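Local coordinates for flavoprotein (Thermotoga maritima, PDB 5V8S), which probably transfers electrons as a flavo-diiron oxidoreductase, pairing a mu-oxo-diiron site with a flavodoxin-like domain expected to bind FMN, at residues I317-E331 and Y351-P365. The protein carries 1 engineered substitution. Numbering follows the deposited sequence.
Sequences IPDSEALIFGVSTYE and YEKPVLVFGVHGWAP
Leu323 and Val355 open a run of five parallel bridges that ends at Val327 and Gly359, joining neighbouring strands of the five-stranded parallel sheet of the flavodoxin-like domain. With helix 336-348 between them, strands 322-327 and 354-360 form a beta-alpha-beta crossover and run parallel, with 8° between the directions of the two segments. Six backbone bonds zip the strands, from Leu323 N to Pro354 O through to Val360 N to Val327 O. On one face of the sheet, Ile324 CD1 lies beside Leu356 CD1 (3.7 Å) and Ile324 CG2 reaches Phe358 CE1; helices 278-292 and 395-409 pack over this side. On the other face, Val355 CG1 sits at the edge of the Phe325 ring, in its plane, 3.5 Å from Phe325 CD2.

Before the strands, Lys353 runs back along the turn 317-320. Its CB lies 4.0 Å from Glu321 O, CG skirts Ser320 O, CD comes within 3.4 Å of that same oxygen, and CE lies close to both Pro318 O and Ser320 O. The chain stays extended until chi4 (-72°) bends NZ to both carbonyl oxygens, near the plane of the Ser320 carbonyl (2.7 Å from Ser320 O) but well above that of Pro318 (2.9 Å from Pro318 O); Gly261 O is a third acceptor for this buried ammonium.

Beyond the strands, Val360 CG1 sits over one face of the Tyr330 ring. The Trp363 indole, which meets Trp164 and Phe124 of the second subunit edge-to-face, lies flat over the 330-331 backbone. Tyr330 O accepts a bond from Trp363 N (2.8 Å) and stands 3.5 Å above the centre of the indole plane.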
loop_
_atom_site.group_PDB
_atom_site.type_symbol
_atom_site.label_atom_id
_atom_site.label_comp_id
_atom_site.label_asym_id
_atom_site.label_seq_id
_atom_site.Cartn_x
_atom_site.Cartn_y
_atom_site.Cartn_z
ATOM N N ILE A 317 5.844 -8.925 14.179
ATOM C CA ILE A 317 6.118 -7.942 15.228
ATOM C C ILE A 317 5.980 -8.518 16.641
ATOM O O ILE A 317 6.878 -8.315 17.476
ATOM C CB ILE A 317 5.234 -6.690 15.070
ATOM C CG1 ILE A 317 5.310 -6.111 13.650
ATOM C CG2 ILE A 317 5.583 -5.647 16.141
ATOM C CD1 ILE A 317 6.643 -5.621 13.282
ATOM N N PRO A 318 4.886 -9.218 16.985
ATOM C CA PRO A 318 4.663 -9.551 18.408
ATOM C C PRO A 318 5.801 -10.285 19.094
ATOM O O PRO A 318 6.107 -9.977 20.251
ATOM C CB PRO A 318 3.374 -10.384 18.391
ATOM C CG PRO A 318 2.644 -9.907 17.171
ATOM C CD PRO A 318 3.755 -9.666 16.156
ATOM N N ASP A 319 6.419 -11.263 18.440
ATOM C CA ASP A 319 7.482 -12.022 19.087
ATOM C C ASP A 319 8.870 -11.544 18.701
ATOM O O ASP A 319 9.844 -12.233 18.973
ATOM C CB ASP A 319 7.313 -13.533 18.902
ATOM C CG ASP A 319 7.450 -13.992 17.484
ATOM O OD1 ASP A 319 7.427 -13.154 16.560
ATOM O OD2 ASP A 319 7.591 -15.217 17.284
ATOM N N SER A 320 8.991 -10.377 18.088
ATOM C CA SER A 320 10.310 -9.777 17.917
ATOM C C SER A 320 10.804 -9.161 19.223
ATOM O O SER A 320 10.032 -8.545 19.965
ATOM C CB SER A 320 10.245 -8.666 16.866
ATOM O OG SER A 320 10.016 -9.195 15.580
ATOM N N GLU A 321 12.108 -9.311 19.502
ATOM C CA GLU A 321 12.675 -8.590 20.635
ATOM C C GLU A 321 12.763 -7.100 20.349
ATOM O O GLU A 321 12.660 -6.278 21.272
ATOM C CB GLU A 321 14.090 -9.077 20.943
ATOM C CG GLU A 321 14.216 -10.465 21.473
ATOM C CD GLU A 321 15.546 -10.637 22.186
ATOM O OE1 GLU A 321 15.683 -10.077 23.289
ATOM O OE2 GLU A 321 16.459 -11.284 21.637
ATOM N N ALA A 322 12.962 -6.738 19.082
ATOM C CA ALA A 322 13.207 -5.357 18.695
ATOM C C ALA A 322 12.887 -5.211 17.222
ATOM O O ALA A 322 12.846 -6.194 16.475
ATOM C CB ALA A 322 14.670 -4.951 18.937
ATOM N N LEU A 323 12.687 -3.963 16.810
ATOM C CA LEU A 323 12.520 -3.612 15.408
ATOM C C LEU A 323 13.633 -2.663 14.984
ATOM O O LEU A 323 14.114 -1.845 15.773
ATOM C CB LEU A 323 11.179 -2.903 15.150
ATOM C CG LEU A 323 9.909 -3.601 15.631
ATOM C CD1 LEU A 323 8.685 -2.789 15.240
ATOM C CD2 LEU A 323 9.838 -5.009 15.059
ATOM N N ILE A 324 14.040 -2.782 13.732
ATOM C CA ILE A 324 15.011 -1.864 13.148
ATOM C C ILE A 324 14.405 -1.316 11.870
ATOM O O ILE A 324 13.976 -2.090 11.005
ATOM C CB ILE A 324 16.365 -2.532 12.846
ATOM C CG1 ILE A 324 17.019 -3.002 14.142
ATOM C CG2 ILE A 324 17.284 -1.537 12.118
ATOM C CD1 ILE A 324 18.394 -3.474 13.985
ATOM N N PHE A 325 14.382 0.009 11.744
ATOM C CA PHE A 325 13.819 0.682 10.581
ATOM C C PHE A 325 14.920 1.383 9.797
ATOM O O PHE A 325 15.819 1.989 10.388
ATOM C CB PHE A 325 12.779 1.718 11.005
ATOM C CG PHE A 325 11.545 1.108 11.576
ATOM C CD1 PHE A 325 10.581 0.568 10.739
ATOM C CD2 PHE A 325 11.360 1.059 12.938
ATOM C CE1 PHE A 325 9.453 -0.029 11.265
ATOM C CE2 PHE A 325 10.232 0.473 13.474
ATOM C CZ PHE A 325 9.276 -0.066 12.637
ATOM N N GLY A 326 14.865 1.264 8.470
ATOM C CA GLY A 326 15.702 2.059 7.586
ATOM C C GLY A 326 14.799 2.919 6.714
ATOM O O GLY A 326 13.933 2.381 6.012
ATOM N N VAL A 327 14.986 4.238 6.749
ATOM C CA VAL A 327 14.016 5.197 6.238
ATOM C C VAL A 327 14.683 6.083 5.184
ATOM O O VAL A 327 15.618 6.836 5.494
ATOM C CB VAL A 327 13.446 6.053 7.380
ATOM C CG1 VAL A 327 12.458 7.037 6.845
ATOM C CG2 VAL A 327 12.837 5.158 8.461
ATOM N N SER A 328 14.198 5.991 3.946
ATOM C CA SER A 328 14.528 6.977 2.920
ATOM C C SER A 328 13.787 8.280 3.175
ATOM O O SER A 328 12.605 8.285 3.538
ATOM C CB SER A 328 14.093 6.489 1.539
ATOM O OG SER A 328 14.769 5.312 1.114
ATOM N N THR A 329 14.454 9.390 2.861
ATOM C CA THR A 329 13.859 10.699 3.047
ATOM C C THR A 329 14.098 11.498 1.772
ATOM O O THR A 329 13.252 11.469 0.883
ATOM C CB THR A 329 14.434 11.388 4.286
ATOM O OG1 THR A 329 15.844 11.558 4.112
ATOM C CG2 THR A 329 14.160 10.569 5.559
ATOM N N TYR A 330 15.257 12.158 1.640
ATOM C CA TYR A 330 15.534 13.024 0.492
ATOM C C TYR A 330 14.563 14.208 0.492
ATOM O O TYR A 330 14.671 15.081 1.358
ATOM C CB TYR A 330 15.538 12.211 -0.817
ATOM C CG TYR A 330 16.479 11.006 -0.742
ATOM C CD1 TYR A 330 17.846 11.164 -0.914
ATOM C CD2 TYR A 330 15.997 9.720 -0.471
ATOM C CE1 TYR A 330 18.710 10.087 -0.835
ATOM C CE2 TYR A 330 16.867 8.622 -0.379
ATOM C CZ TYR A 330 18.217 8.818 -0.573
ATOM O OH TYR A 330 19.091 7.745 -0.481
ATOM N N GLU A 331 13.600 14.237 -0.444
ATOM C CA GLU A 331 12.649 15.346 -0.532
ATOM C C GLU A 331 11.601 15.350 0.585
ATOM O O GLU A 331 11.064 16.418 0.907
ATOM C CB GLU A 331 11.951 15.325 -1.904
ATOM C CG GLU A 331 10.941 14.176 -2.120
ATOM C CD GLU A 331 11.635 12.846 -2.461
ATOM O OE1 GLU A 331 12.892 12.806 -2.433
ATOM O OE2 GLU A 331 10.926 11.851 -2.781
ATOM N N TYR A 351 3.504 -2.127 20.634
ATOM C CA TYR A 351 4.122 -2.817 21.762
ATOM C C TYR A 351 5.266 -1.988 22.324
ATOM O O TYR A 351 5.907 -1.215 21.601
ATOM C CB TYR A 351 4.719 -4.161 21.313
ATOM C CG TYR A 351 3.712 -5.187 20.862
ATOM C CD1 TYR A 351 3.029 -5.973 21.790
ATOM C CD2 TYR A 351 3.443 -5.392 19.513
ATOM C CE1 TYR A 351 2.127 -6.910 21.386
ATOM C CE2 TYR A 351 2.522 -6.332 19.110
ATOM C CZ TYR A 351 1.872 -7.100 20.056
ATOM O OH TYR A 351 0.968 -8.034 19.633
ATOM N N GLU A 352 5.564 -2.202 23.615
ATOM C CA GLU A 352 6.692 -1.523 24.261
ATOM C C GLU A 352 7.952 -2.351 24.015
ATOM O O GLU A 352 8.413 -3.114 24.859
ATOM C CB GLU A 352 6.439 -1.284 25.746
ATOM C CG GLU A 352 7.501 -0.375 26.378
ATOM C CD GLU A 352 7.472 -0.350 27.896
ATOM O OE1 GLU A 352 6.405 -0.622 28.485
ATOM O OE2 GLU A 352 8.532 -0.051 28.495
ATOM N N LYS A 353 8.516 -2.186 22.825
ATOM C CA LYS A 353 9.723 -2.866 22.393
ATOM C C LYS A 353 10.754 -1.839 21.952
ATOM O O LYS A 353 10.397 -0.763 21.457
ATOM C CB LYS A 353 9.451 -3.810 21.211
ATOM C CG LYS A 353 8.539 -4.981 21.574
ATOM C CD LYS A 353 8.073 -5.792 20.386
ATOM C CE LYS A 353 7.114 -6.911 20.783
ATOM N NZ LYS A 353 7.836 -7.994 21.474
ATOM N N PRO A 354 12.035 -2.139 22.116
ATOM C CA PRO A 354 13.066 -1.214 21.639
ATOM C C PRO A 354 13.182 -1.211 20.127
ATOM O O PRO A 354 12.938 -2.213 19.450
ATOM C CB PRO A 354 14.344 -1.754 22.278
ATOM C CG PRO A 354 14.046 -3.163 22.609
ATOM C CD PRO A 354 12.598 -3.292 22.841
ATOM N N VAL A 355 13.599 -0.057 19.606
ATOM C CA VAL A 355 13.709 0.179 18.172
ATOM C C VAL A 355 15.001 0.932 17.893
ATOM O O VAL A 355 15.406 1.800 18.671
ATOM C CB VAL A 355 12.500 0.998 17.659
ATOM C CG1 VAL A 355 12.644 1.421 16.205
ATOM C CG2 VAL A 355 11.202 0.200 17.883
ATOM N N LEU A 356 15.638 0.610 16.770
ATOM C CA LEU A 356 16.679 1.446 16.183
ATOM C C LEU A 356 16.132 2.058 14.907
ATOM O O LEU A 356 15.465 1.372 14.129
ATOM C CB LEU A 356 17.908 0.629 15.780
ATOM C CG LEU A 356 18.693 -0.075 16.884
ATOM C CD1 LEU A 356 19.830 -0.892 16.287
ATOM C CD2 LEU A 356 19.205 0.940 17.904
ATOM N N VAL A 357 16.452 3.332 14.671
ATOM C CA VAL A 357 16.082 4.021 13.444
ATOM C C VAL A 357 17.359 4.427 12.727
ATOM O O VAL A 357 18.257 5.024 13.334
ATOM C CB VAL A 357 15.189 5.247 13.708
ATOM C CG1 VAL A 357 14.891 5.987 12.378
ATOM C CG2 VAL A 357 13.906 4.833 14.405
ATOM N N PHE A 358 17.458 4.039 11.464
ATOM C CA PHE A 358 18.464 4.530 10.535
ATOM C C PHE A 358 17.724 5.350 9.490
ATOM O O PHE A 358 16.729 4.892 8.928
ATOM C CB PHE A 358 19.185 3.364 9.839
ATOM C CG PHE A 358 20.023 2.500 10.752
ATOM C CD1 PHE A 358 19.438 1.566 11.580
ATOM C CD2 PHE A 358 21.401 2.587 10.742
ATOM C CE1 PHE A 358 20.222 0.763 12.406
ATOM C CE2 PHE A 358 22.181 1.791 11.567
ATOM C CZ PHE A 358 21.595 0.879 12.401
ATOM N N GLY A 359 18.195 6.551 9.213
ATOM C CA GLY A 359 17.477 7.395 8.276
ATOM C C GLY A 359 18.403 8.305 7.509
ATOM O O GLY A 359 19.418 8.771 8.039
ATOM N N VAL A 360 18.044 8.551 6.246
ATOM C CA VAL A 360 18.765 9.505 5.425
ATOM C C VAL A 360 18.493 10.911 5.927
ATOM O O VAL A 360 17.381 11.233 6.369
ATOM C CB VAL A 360 18.278 9.344 3.977
ATOM C CG1 VAL A 360 18.805 10.466 3.127
ATOM C CG2 VAL A 360 18.728 7.985 3.439
ATOM N N HIS A 361 19.509 11.767 5.836
ATOM C CA HIS A 361 19.360 13.184 6.152
ATOM C C HIS A 361 18.943 13.893 4.870
ATOM O O HIS A 361 19.771 14.152 3.988
ATOM C CB HIS A 361 20.669 13.746 6.686
ATOM C CG HIS A 361 20.593 15.193 7.054
ATOM N ND1 HIS A 361 19.483 15.752 7.649
ATOM C CD2 HIS A 361 21.490 16.198 6.910
ATOM C CE1 HIS A 361 19.697 17.040 7.853
ATOM N NE2 HIS A 361 20.909 17.335 7.417
ATOM N N GLY A 362 17.654 14.215 4.770
ATOM C CA GLY A 362 17.100 14.855 3.601
ATOM C C GLY A 362 16.939 16.356 3.772
ATOM O O GLY A 362 17.445 16.978 4.706
ATOM N N TRP A 363 16.201 16.942 2.844
ATOM C CA TRP A 363 15.995 18.382 2.812
ATOM C C TRP A 363 14.518 18.726 2.914
ATOM O O TRP A 363 14.051 19.715 2.339
ATOM C CB TRP A 363 16.621 18.978 1.554
ATOM C CG TRP A 363 16.135 18.361 0.277
ATOM C CD1 TRP A 363 15.060 18.737 -0.440
ATOM C CD2 TRP A 363 16.727 17.263 -0.430
ATOM N NE1 TRP A 363 14.932 17.949 -1.562
ATOM C CE2 TRP A 363 15.946 17.036 -1.581
ATOM C CE3 TRP A 363 17.832 16.445 -0.196
ATOM C CZ2 TRP A 363 16.244 16.047 -2.507
ATOM C CZ3 TRP A 363 18.123 15.447 -1.116
ATOM C CH2 TRP A 363 17.338 15.261 -2.258
ATOM N N ALA A 364 13.774 17.912 3.644
ATOM C CA ALA A 364 12.350 18.133 3.784
ATOM C C ALA A 364 12.092 19.401 4.598
ATOM O O ALA A 364 12.869 19.738 5.497
ATOM C CB ALA A 364 11.716 16.942 4.495
ATOM N N PRO A 365 11.013 20.128 4.295
ATOM C CA PRO A 365 10.613 21.252 5.150
ATOM C C PRO A 365 10.510 20.826 6.609
ATOM O O PRO A 365 10.062 19.720 6.926
ATOM C CB PRO A 365 9.249 21.656 4.582
ATOM C CG PRO A 365 9.320 21.270 3.139
ATOM C CD PRO A 365 10.187 20.038 3.077
#